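Local coordinates for putative uncharacterized protein PH0242 (Pyrococcus horikoshii, PDB 3VU1) that belongs to the AglB oligosaccharyltransferase family of archaea and represents its C-terminal globular domain, here with a calcium ion bound, at residues K336-V347 / F475-V486; K383-L391 / L425-P433. All coordinates share one frame; numbering follows the deposited sequence.

Contact 1 of 2, residues K336-V347 / F475-V486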
loop_
_atom_site.group_PDB
_atom_site.type_symbol
_atom_site.label_atom_id
_atom_site.label_comp_id
_atom_site.label_asym_id
_atom_site.label_seq_id
_atom_site.Cartn_x
_atom_site.Cartn_y
_atom_site.Cartn_z
ATOM N N LYS A 336 -12.258 16.511 -17.082
ATOM C CA LYS A 336 -12.110 15.161 -16.560
ATOM C C LYS A 336 -13.160 14.816 -15.506
ATOM O O LYS A 336 -13.798 15.710 -14.947
ATOM C CB LYS A 336 -10.706 14.940 -16.002
ATOM C CG LYS A 336 -10.326 15.841 -14.846
ATOM C CD LYS A 336 -8.992 15.392 -14.283
ATOM C CE LYS A 336 -8.446 16.388 -13.271
ATOM N NZ LYS A 336 -7.105 15.920 -12.820
ATOM N N TYR A 337 -13.346 13.515 -15.258
ATOM C CA TYR A 337 -14.288 13.048 -14.218
ATOM C C TYR A 337 -13.579 12.313 -13.075
ATOM O O TYR A 337 -12.715 11.445 -13.291
ATOM C CB TYR A 337 -15.442 12.205 -14.798
ATOM C CG TYR A 337 -16.080 12.822 -16.021
ATOM C CD1 TYR A 337 -15.751 12.370 -17.296
ATOM C CD2 TYR A 337 -16.992 13.867 -15.910
ATOM C CE1 TYR A 337 -16.313 12.923 -18.429
ATOM C CE2 TYR A 337 -17.563 14.434 -17.039
ATOM C CZ TYR A 337 -17.214 13.955 -18.299
ATOM O OH TYR A 337 -17.759 14.501 -19.441
ATOM N N ARG A 338 -13.939 12.693 -11.858
ATOM C CA ARG A 338 -13.384 12.045 -10.687
ATOM C C ARG A 338 -14.474 11.269 -9.951
ATOM O O ARG A 338 -15.466 11.836 -9.488
ATOM C CB ARG A 338 -12.705 13.075 -9.765
ATOM C CG ARG A 338 -11.852 12.475 -8.661
ATOM C CD ARG A 338 -11.383 13.555 -7.717
ATOM N NE ARG A 338 -10.229 14.236 -8.266
ATOM C CZ ARG A 338 -9.840 15.456 -7.923
ATOM N NH1 ARG A 338 -10.535 16.149 -7.020
ATOM N NH2 ARG A 338 -8.762 15.982 -8.500
ATOM N N PHE A 339 -14.271 9.965 -9.855
ATOM C CA PHE A 339 -15.135 9.105 -9.071
ATOM C C PHE A 339 -14.761 9.148 -7.578
ATOM O O PHE A 339 -13.608 8.928 -7.204
ATOM C CB PHE A 339 -15.093 7.690 -9.652
ATOM C CG PHE A 339 -15.693 7.599 -11.033
ATOM C CD1 PHE A 339 -15.068 8.205 -12.129
ATOM C CD2 PHE A 339 -16.896 6.939 -11.242
ATOM C CE1 PHE A 339 -15.616 8.137 -13.399
ATOM C CE2 PHE A 339 -17.454 6.876 -12.516
ATOM C CZ PHE A 339 -16.813 7.472 -13.591
ATOM N N ILE A 340 -15.742 9.483 -6.747
ATOM C CA ILE A 340 -15.571 9.581 -5.298
ATOM C C ILE A 340 -16.379 8.545 -4.511
ATOM O O ILE A 340 -17.567 8.347 -4.761
ATOM C CB ILE A 340 -15.911 11.007 -4.786
ATOM C CG1 ILE A 340 -14.655 11.876 -4.722
ATOM C CG2 ILE A 340 -16.415 10.968 -3.361
ATOM C CD1 ILE A 340 -14.017 12.096 -6.057
ATOM N N LEU A 341 -15.727 7.885 -3.564
ATOM C CA LEU A 341 -16.452 7.125 -2.570
ATOM C C LEU A 341 -16.443 7.953 -1.294
ATOM O O LEU A 341 -15.386 8.356 -0.819
ATOM C CB LEU A 341 -15.812 5.751 -2.349
ATOM C CG LEU A 341 -16.607 4.802 -1.423
ATOM C CD1 LEU A 341 -16.505 3.374 -1.905
ATOM C CD2 LEU A 341 -16.213 4.883 0.063
ATOM N N ALA A 342 -17.614 8.257 -0.752
ATOM C CA ALA A 342 -17.659 8.920 0.559
ATOM C C ALA A 342 -18.214 7.953 1.616
ATOM O O ALA A 342 -19.224 7.272 1.387
ATOM C CB ALA A 342 -18.415 10.231 0.527
ATOM N N GLN A 343 -17.486 7.867 2.732
ATOM C CA GLN A 343 -17.857 7.077 3.892
ATOM C C GLN A 343 -17.093 7.599 5.145
ATOM O O GLN A 343 -16.345 8.592 5.086
ATOM C CB GLN A 343 -17.648 5.573 3.633
ATOM C CG GLN A 343 -16.223 5.084 3.780
ATOM C CD GLN A 343 -16.106 3.587 3.682
ATOM O OE1 GLN A 343 -16.883 2.954 2.994
ATOM N NE2 GLN A 343 -15.116 3.014 4.351
ATOM N N LYS A 344 -17.337 6.967 6.280
ATOM C CA LYS A 344 -16.700 7.349 7.516
ATOM C C LYS A 344 -15.211 6.992 7.534
ATOM O O LYS A 344 -14.829 5.875 7.172
ATOM C CB LYS A 344 -17.397 6.643 8.675
ATOM C CG LYS A 344 -18.795 7.134 8.967
ATOM C CD LYS A 344 -18.788 8.589 9.399
ATOM C CE LYS A 344 -20.139 9.034 9.939
ATOM N NZ LYS A 344 -20.509 10.327 9.283
ATOM N N GLY A 345 -14.372 7.922 7.980
ATOM C CA GLY A 345 -12.972 7.597 8.145
ATOM C C GLY A 345 -12.172 8.694 8.797
ATOM O O GLY A 345 -12.703 9.757 9.072
ATOM N N PRO A 346 -10.880 8.431 9.051
ATOM C CA PRO A 346 -10.073 9.332 9.856
ATOM C C PRO A 346 -9.447 10.455 9.065
ATOM O O PRO A 346 -9.012 10.229 7.923
ATOM C CB PRO A 346 -8.975 8.426 10.397
ATOM C CG PRO A 346 -8.873 7.293 9.435
ATOM C CD PRO A 346 -10.233 7.120 8.837
ATOM N N VAL A 347 -9.411 11.643 9.674
ATOM C CA VAL A 347 -8.693 12.798 9.152
ATOM C C VAL A 347 -8.014 13.473 10.325
ATOM O O VAL A 347 -8.314 13.172 11.485
ATOM C CB VAL A 347 -9.598 13.872 8.465
ATOM C CG1 VAL A 347 -10.070 13.429 7.083
ATOM C CG2 VAL A 347 -10.780 14.259 9.339
ATOM N N PHE A 475 -10.197 11.359 14.707
ATOM C CA PHE A 475 -11.332 12.159 14.269
ATOM C C PHE A 475 -12.022 11.477 13.111
ATOM O O PHE A 475 -11.411 11.307 12.067
ATOM C CB PHE A 475 -10.871 13.545 13.859
ATOM C CG PHE A 475 -10.379 14.369 14.999
ATOM C CD1 PHE A 475 -9.067 14.233 15.472
ATOM C CD2 PHE A 475 -11.227 15.288 15.624
ATOM C CE1 PHE A 475 -8.605 15.009 16.544
ATOM C CE2 PHE A 475 -10.777 16.053 16.710
ATOM C CZ PHE A 475 -9.462 15.916 17.164
ATOM N N ILE A 476 -13.281 11.082 13.306
ATOM C CA ILE A 476 -14.066 10.410 12.262
ATOM C C ILE A 476 -15.035 11.373 11.572
ATOM O O ILE A 476 -15.789 12.063 12.228
ATOM C CB ILE A 476 -14.848 9.194 12.801
ATOM C CG1 ILE A 476 -13.901 8.181 13.438
ATOM C CG2 ILE A 476 -15.663 8.535 11.688
ATOM C CD1 ILE A 476 -12.737 7.797 12.566
ATOM N N VAL A 477 -14.996 11.406 10.244
ATOM C CA VAL A 477 -15.835 12.282 9.432
ATOM C C VAL A 477 -16.344 11.497 8.234
ATOM O O VAL A 477 -15.846 10.382 7.977
ATOM C CB VAL A 477 -15.034 13.483 8.912
ATOM C CG1 VAL A 477 -14.495 14.315 10.062
ATOM C CG2 VAL A 477 -13.891 13.027 8.014
ATOM N N GLU A 478 -17.338 12.045 7.516
ATOM C CA GLU A 478 -17.647 11.577 6.149
ATOM C C GLU A 478 -16.498 12.068 5.318
ATOM O O GLU A 478 -16.287 13.276 5.191
ATOM C CB GLU A 478 -18.940 12.142 5.575
ATOM C CG GLU A 478 -20.164 11.260 5.777
ATOM C CD GLU A 478 -20.273 10.062 4.829
ATOM O OE1 GLU A 478 -20.269 8.910 5.331
ATOM O OE2 GLU A 478 -20.407 10.255 3.596
ATOM N N LYS A 479 -15.736 11.126 4.789
ATOM C CA LYS A 479 -14.510 11.451 4.093
ATOM C C LYS A 479 -14.717 11.106 2.623
ATOM O O LYS A 479 -15.424 10.128 2.306
ATOM C CB LYS A 479 -13.363 10.633 4.709
ATOM C CG LYS A 479 -11.963 11.086 4.353
ATOM C CD LYS A 479 -10.923 10.129 4.903
ATOM C CE LYS A 479 -9.529 10.645 4.577
ATOM N NZ LYS A 479 -8.463 9.715 5.046
ATOM N N GLU A 480 -14.120 11.911 1.743
ATOM C CA GLU A 480 -14.104 11.645 0.306
ATOM C C GLU A 480 -12.852 10.890 -0.120
ATOM O O GLU A 480 -11.758 11.260 0.234
ATOM C CB GLU A 480 -14.144 12.944 -0.464
ATOM C CG GLU A 480 -15.425 13.727 -0.286
ATOM C CD GLU A 480 -15.210 15.183 -0.647
ATOM O OE1 GLU A 480 -14.220 15.766 -0.136
ATOM O OE2 GLU A 480 -16.008 15.743 -1.444
ATOM N N TYR A 481 -13.023 9.838 -0.897
ATOM C CA TYR A 481 -11.929 9.057 -1.417
ATOM C C TYR A 481 -11.924 9.145 -2.927
ATOM O O TYR A 481 -12.987 9.111 -3.556
ATOM C CB TYR A 481 -12.126 7.621 -1.006
ATOM C CG TYR A 481 -12.048 7.420 0.506
ATOM C CD1 TYR A 481 -13.210 7.360 1.299
ATOM C CD2 TYR A 481 -10.807 7.275 1.139
ATOM C CE1 TYR A 481 -13.121 7.151 2.670
ATOM C CE2 TYR A 481 -10.709 7.090 2.496
ATOM C CZ TYR A 481 -11.856 7.019 3.264
ATOM O OH TYR A 481 -11.715 6.833 4.616
ATOM N N THR A 482 -10.736 9.290 -3.515
ATOM C CA THR A 482 -10.610 9.309 -4.963
ATOM C C THR A 482 -10.471 7.888 -5.462
ATOM O O THR A 482 -9.504 7.193 -5.087
ATOM C CB THR A 482 -9.408 10.126 -5.413
ATOM O OG1 THR A 482 -9.727 11.515 -5.277
ATOM C CG2 THR A 482 -9.088 9.854 -6.883
ATOM N N MET A 483 -11.416 7.452 -6.301
ATOM C CA MET A 483 -11.368 6.085 -6.790
ATOM C C MET A 483 -10.619 5.973 -8.100
ATOM O O MET A 483 -9.916 5.003 -8.336
ATOM C CB MET A 483 -12.761 5.461 -6.905
ATOM C CG MET A 483 -13.684 5.657 -5.717
ATOM S SD MET A 483 -15.185 4.633 -5.851
ATOM C CE MET A 483 -14.502 3.007 -5.507
ATOM N N ILE A 484 -10.807 6.963 -8.964
ATOM C CA ILE A 484 -10.205 7.002 -10.313
ATOM C C ILE A 484 -10.536 8.363 -10.909
ATOM O O ILE A 484 -11.545 8.973 -10.546
ATOM C CB ILE A 484 -10.719 5.865 -11.249
ATOM C CG1 ILE A 484 -9.809 5.708 -12.494
ATOM C CG2 ILE A 484 -12.198 6.097 -11.599
ATOM C CD1 ILE A 484 -9.963 4.425 -13.306
ATOM N N GLU A 485 -9.651 8.838 -11.783
ATOM C CA GLU A 485 -9.892 10.012 -12.635
ATOM C C GLU A 485 -9.918 9.597 -14.105
ATOM O O GLU A 485 -9.000 8.933 -14.604
ATOM C CB GLU A 485 -8.829 11.067 -12.415
ATOM C CG GLU A 485 -8.825 11.576 -10.996
ATOM C CD GLU A 485 -7.957 12.810 -10.810
ATOM O OE1 GLU A 485 -6.802 12.807 -11.305
ATOM O OE2 GLU A 485 -8.436 13.777 -10.163
ATOM N N VAL A 486 -10.994 9.965 -14.786
ATOM C CA VAL A 486 -11.188 9.618 -16.195
ATOM C C VAL A 486 -11.284 10.920 -16.981
ATOM O O VAL A 486 -12.116 11.802 -16.655
ATOM C CB VAL A 486 -12.472 8.767 -16.400
ATOM C CG1 VAL A 486 -12.687 8.437 -17.871
ATOM C CG2 VAL A 486 -12.381 7.476 -15.604
HETATM O O HOH W 1 -12.916 4.572 5.632
HETATM O O HOH W 2 -7.616 11.660 13.397
#

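Contact 2 of 2, residues K383-L391 / L425-P433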
loop_
_atom_site.group_PDB
_atom_site.type_symbol
_atom_site.label_atom_id
_atom_site.label_comp_id
_atom_site.label_asym_id
_atom_site.label_seq_id
_atom_site.Cartn_x
_atom_site.Cartn_y
_atom_site.Cartn_z
ATOM N N LYS A 383 -9.615 20.537 4.854
ATOM C CA LYS A 383 -10.912 21.187 4.623
ATOM C C LYS A 383 -11.808 21.149 5.871
ATOM O O LYS A 383 -11.466 20.517 6.875
ATOM C CB LYS A 383 -11.619 20.597 3.377
ATOM C CG LYS A 383 -11.751 19.078 3.332
ATOM C CD LYS A 383 -11.880 18.521 1.910
ATOM C CE LYS A 383 -13.271 18.722 1.295
ATOM N NZ LYS A 383 -14.405 18.017 1.980
ATOM N N GLU A 384 -12.946 21.829 5.826
ATOM C CA GLU A 384 -13.835 21.813 6.982
ATOM C C GLU A 384 -14.592 20.488 7.084
ATOM O O GLU A 384 -14.929 19.884 6.085
ATOM C CB GLU A 384 -14.803 22.992 6.952
ATOM C CG GLU A 384 -16.013 22.775 6.063
ATOM C CD GLU A 384 -17.119 23.770 6.341
ATOM O OE1 GLU A 384 -16.801 24.869 6.837
ATOM O OE2 GLU A 384 -18.303 23.454 6.070
ATOM N N TYR A 385 -14.832 20.025 8.300
ATOM C CA TYR A 385 -15.562 18.795 8.490
ATOM C C TYR A 385 -16.365 18.962 9.741
ATOM O O TYR A 385 -16.146 19.896 10.520
ATOM C CB TYR A 385 -14.638 17.595 8.735
ATOM C CG TYR A 385 -13.754 17.155 7.599
ATOM C CD1 TYR A 385 -12.408 17.544 7.559
ATOM C CD2 TYR A 385 -14.238 16.314 6.581
ATOM C CE1 TYR A 385 -11.573 17.131 6.530
ATOM C CE2 TYR A 385 -13.407 15.902 5.543
ATOM C CZ TYR A 385 -12.074 16.313 5.528
ATOM O OH TYR A 385 -11.215 15.913 4.533
ATOM N N THR A 386 -17.285 18.026 9.932
ATOM C CA THR A 386 -17.884 17.800 11.220
ATOM C C THR A 386 -17.453 16.415 11.679
ATOM O O THR A 386 -17.786 15.406 11.071
ATOM C CB THR A 386 -19.404 18.004 11.149
ATOM O OG1 THR A 386 -19.628 19.392 10.882
ATOM C CG2 THR A 386 -20.119 17.582 12.463
ATOM N N ALA A 387 -16.675 16.389 12.749
ATOM C CA ALA A 387 -16.058 15.159 13.217
ATOM C C ALA A 387 -16.629 14.676 14.535
ATOM O O ALA A 387 -17.178 15.443 15.305
ATOM C CB ALA A 387 -14.551 15.350 13.345
ATOM N N ASP A 388 -16.510 13.380 14.751
ATOM C CA ASP A 388 -16.611 12.772 16.053
ATOM C C ASP A 388 -15.178 12.442 16.493
ATOM O O ASP A 388 -14.317 12.143 15.646
ATOM C CB ASP A 388 -17.468 11.512 15.970
ATOM C CG ASP A 388 -18.931 11.816 15.649
ATOM O OD1 ASP A 388 -19.698 10.848 15.428
ATOM O OD2 ASP A 388 -19.308 13.021 15.617
ATOM N N LEU A 389 -14.908 12.538 17.798
ATOM C CA LEU A 389 -13.583 12.215 18.328
ATOM C C LEU A 389 -13.637 10.930 19.135
ATOM O O LEU A 389 -14.422 10.836 20.062
ATOM C CB LEU A 389 -13.068 13.360 19.184
ATOM C CG LEU A 389 -11.811 13.144 20.039
ATOM C CD1 LEU A 389 -10.598 12.724 19.209
ATOM C CD2 LEU A 389 -11.520 14.382 20.898
ATOM N N TYR A 390 -12.819 9.943 18.786
ATOM C CA TYR A 390 -12.796 8.703 19.552
ATOM C C TYR A 390 -11.441 8.459 20.186
ATOM O O TYR A 390 -10.437 9.091 19.815
ATOM C CB TYR A 390 -13.093 7.484 18.670
ATOM C CG TYR A 390 -14.475 7.398 18.094
ATOM C CD1 TYR A 390 -14.855 8.200 17.012
ATOM C CD2 TYR A 390 -15.398 6.492 18.603
ATOM C CE1 TYR A 390 -16.123 8.108 16.471
ATOM C CE2 TYR A 390 -16.664 6.406 18.070
ATOM C CZ TYR A 390 -17.021 7.209 17.010
ATOM O OH TYR A 390 -18.285 7.118 16.483
ATOM N N LEU A 391 -11.416 7.514 21.120
ATOM C CA LEU A 391 -10.168 6.913 21.520
ATOM C C LEU A 391 -10.144 5.569 20.834
ATOM O O LEU A 391 -11.110 4.793 20.943
ATOM C CB LEU A 391 -10.051 6.751 23.041
ATOM C CG LEU A 391 -9.910 7.994 23.943
ATOM C CD1 LEU A 391 -9.549 7.514 25.348
ATOM C CD2 LEU A 391 -8.885 9.016 23.450
ATOM N N LEU A 425 -15.591 10.422 22.440
ATOM C CA LEU A 425 -15.323 11.502 23.386
ATOM C C LEU A 425 -16.180 12.724 23.157
ATOM O O LEU A 425 -16.418 13.486 24.091
ATOM C CB LEU A 425 -13.849 11.920 23.380
ATOM C CG LEU A 425 -12.723 10.988 23.817
ATOM C CD1 LEU A 425 -11.396 11.721 23.676
ATOM C CD2 LEU A 425 -12.911 10.477 25.233
ATOM N N LYS A 426 -16.618 12.930 21.921
ATOM C CA LYS A 426 -17.395 14.121 21.562
ATOM C C LYS A 426 -18.011 13.943 20.180
ATOM O O LYS A 426 -17.350 13.454 19.265
ATOM C CB LYS A 426 -16.502 15.377 21.595
ATOM C CG LYS A 426 -17.193 16.699 21.286
ATOM C CD LYS A 426 -18.049 17.208 22.441
ATOM C CE LYS A 426 -17.913 18.717 22.591
ATOM N NZ LYS A 426 -16.498 19.091 22.908
ATOM N N GLU A 427 -19.278 14.323 20.044
ATOM C CA GLU A 427 -19.955 14.338 18.757
ATOM C C GLU A 427 -19.873 15.745 18.203
ATOM O O GLU A 427 -19.719 16.692 18.955
ATOM C CB GLU A 427 -21.422 13.965 18.910
ATOM C CG GLU A 427 -21.677 12.512 19.247
ATOM C CD GLU A 427 -23.139 12.106 19.101
ATOM O OE1 GLU A 427 -24.023 13.001 19.026
ATOM O OE2 GLU A 427 -23.399 10.875 19.068
ATOM N N GLY A 428 -19.949 15.868 16.882
ATOM C CA GLY A 428 -20.156 17.149 16.216
ATOM C C GLY A 428 -19.161 18.253 16.447
ATOM O O GLY A 428 -19.545 19.405 16.557
ATOM N N ILE A 429 -17.878 17.917 16.508
ATOM C CA ILE A 429 -16.835 18.938 16.477
ATOM C C ILE A 429 -16.768 19.557 15.087
ATOM O O ILE A 429 -16.685 18.838 14.091
ATOM C CB ILE A 429 -15.452 18.366 16.825
ATOM C CG1 ILE A 429 -15.504 17.674 18.184
ATOM C CG2 ILE A 429 -14.403 19.475 16.797
ATOM C CD1 ILE A 429 -14.248 16.911 18.548
ATOM N N LYS A 430 -16.812 20.881 15.019
ATOM C CA LYS A 430 -16.647 21.586 13.752
ATOM C C LYS A 430 -15.186 21.879 13.513
ATOM O O LYS A 430 -14.645 22.785 14.116
ATOM C CB LYS A 430 -17.465 22.885 13.733
ATOM C CG LYS A 430 -18.897 22.745 13.210
ATOM C CD LYS A 430 -19.589 24.110 13.173
ATOM C CE LYS A 430 -20.444 24.322 11.924
ATOM N NZ LYS A 430 -21.705 23.529 11.967
ATOM N N LEU A 431 -14.542 21.115 12.639
ATOM C CA LEU A 431 -13.147 21.407 12.259
ATOM C C LEU A 431 -13.009 22.430 11.127
ATOM O O LEU A 431 -13.840 22.479 10.218
ATOM C CB LEU A 431 -12.411 20.136 11.879
ATOM C CG LEU A 431 -12.379 19.072 12.957
ATOM C CD1 LEU A 431 -11.715 17.833 12.380
ATOM C CD2 LEU A 431 -11.616 19.588 14.163
ATOM N N ARG A 432 -11.944 23.229 11.195
ATOM C CA ARG A 432 -11.679 24.320 10.242
ATOM C C ARG A 432 -10.365 24.050 9.521
ATOM O O ARG A 432 -9.386 23.644 10.148
ATOM C CB ARG A 432 -11.561 25.696 10.945
ATOM C CG ARG A 432 -12.615 26.022 12.001
ATOM C CD ARG A 432 -13.734 26.917 11.475
ATOM N NE ARG A 432 -14.371 26.341 10.290
ATOM C CZ ARG A 432 -14.504 26.960 9.113
ATOM N NH1 ARG A 432 -14.070 28.207 8.938
ATOM N NH2 ARG A 432 -15.087 26.323 8.107
ATOM N N PRO A 433 -10.324 24.307 8.205
ATOM C CA PRO A 433 -9.069 24.161 7.485
ATOM C C PRO A 433 -7.941 24.853 8.238
ATOM O O PRO A 433 -8.095 26.011 8.608
ATOM C CB PRO A 433 -9.344 24.888 6.172
ATOM C CG PRO A 433 -10.812 24.721 5.965
ATOM C CD PRO A 433 -11.419 24.778 7.331
#

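Contact 1 of 2, residues K336-V347 / F475-V486
Tyr481 reaches across to Gly345 in a long antiparallel strand pair that joins 336-347 to 475-486 within a large beta sheet. Its hydroxyl takes the place a side chain at Gly345 would occupy: OH stops 3.8 Å from Gly345 CA, while ring atom CE1 rests 3.9 Å from Gln343 CG. A water gathers Tyr481 OH, Gln343 NE2 and the Lys344 carbonyl, and Glu80 takes a further hydrogen bond from Tyr481. Gln343 OE1 also accepts from Lys291 N, and NE2 bonds to Asp289 O. Beside this, the extended Lys479 chain lies over Val347 CG1 and sends NZ to the Pro346 carbonyl O (3.0 Å) as well as to Glu80. Val347 CG2 nestles between the two methyls of Val477. Farther along, a beta bulge sets Met483 and Ile484 both against Phe339. Ile484 CG2 presses on Phe339 CD1 (3.6 Å), and Met483 SD swings the other way to lie against Leu341 CB. Ile255 of strand 253-262 packs on this same apolar face, against Phe339 and Met483. On the reverse face Arg338 lies alongside Glu485, its guanidinium plane 14° from the carboxylate, and grips one oxygen side-on: NE and NH2 both reach Glu485 OE2, at 2.7 and 2.8 Å.

Contact 2 of 2, residues K383-L391 / L425-P433
Leu425 lays its CD1 methyl between Leu389 and Leu391, 3.8 Å from Leu389 CD2 and 3.7 Å from Leu391 CD2, at the packed end of this antiparallel beta hairpin. The apolar row runs on from there: Ile429 CD1 meets Leu389 CB, and Leu431 CD1 touches Ala387 CB at 3.9 Å. Two bulges kink the second strand. Leu425 and Lys426 both face Leu389 in a classic beta bulge, and Gly428 and Ile429 both face Ala387 in a G1 bulge, where Gly428 takes a positive phi of 59°. Between them the chain turns a corner at Glu427, and Asp388 reaches over to the backbone just past it. With CG anti to its own carbonyl carbon (chi1 -67°), Asp388 brings OD2 to 3.2 Å from Gly428 N, in a nearly straight bond (162°).

The other face is sparser and more polar. Thr386 CG2 merely rests near Gly428 CA, at 3.8 Å, and OG1 passes the aliphatic part of Lys430. At the far end Glu384 OE1 pairs with Arg432 NH2 (2.6 Å), a one-nitrogen salt bridge whose flat groups stand nearly perpendicular, with both residues exposed to solvent. Underneath, the leucines meet two further strands: Leu389 lies on Leu377 of strand 372-381 and Val440 of strand 434-443, and Leu425 on Leu375 and Ala442 of the same two strands.

How the contacts relate
Strand 464-487 supplies one side of contact 1 and on its other edge pairs with 385-401, the first arm of the hairpin that forms contact 2. The seam is direct: Ile476 N probably bonds to Asp388 O at 2.8 Å, Val477 CG1 packs on Ala387 CB, and Glu480, which also hydrogen-bonds Tyr298 OH, forms a salt bridge with Lys383. Contact 1 is more buried, nearer the chain's centre, and mixes aromatic and aliphatic filling with polar groups anchored by Glu80 and, on the other face, a salt-bridge network. Contact 2 lies farther out, with half its residues exposed, and joins an aliphatic row to charged groups on the surface. Along the chain, contact 1 encloses contact 2.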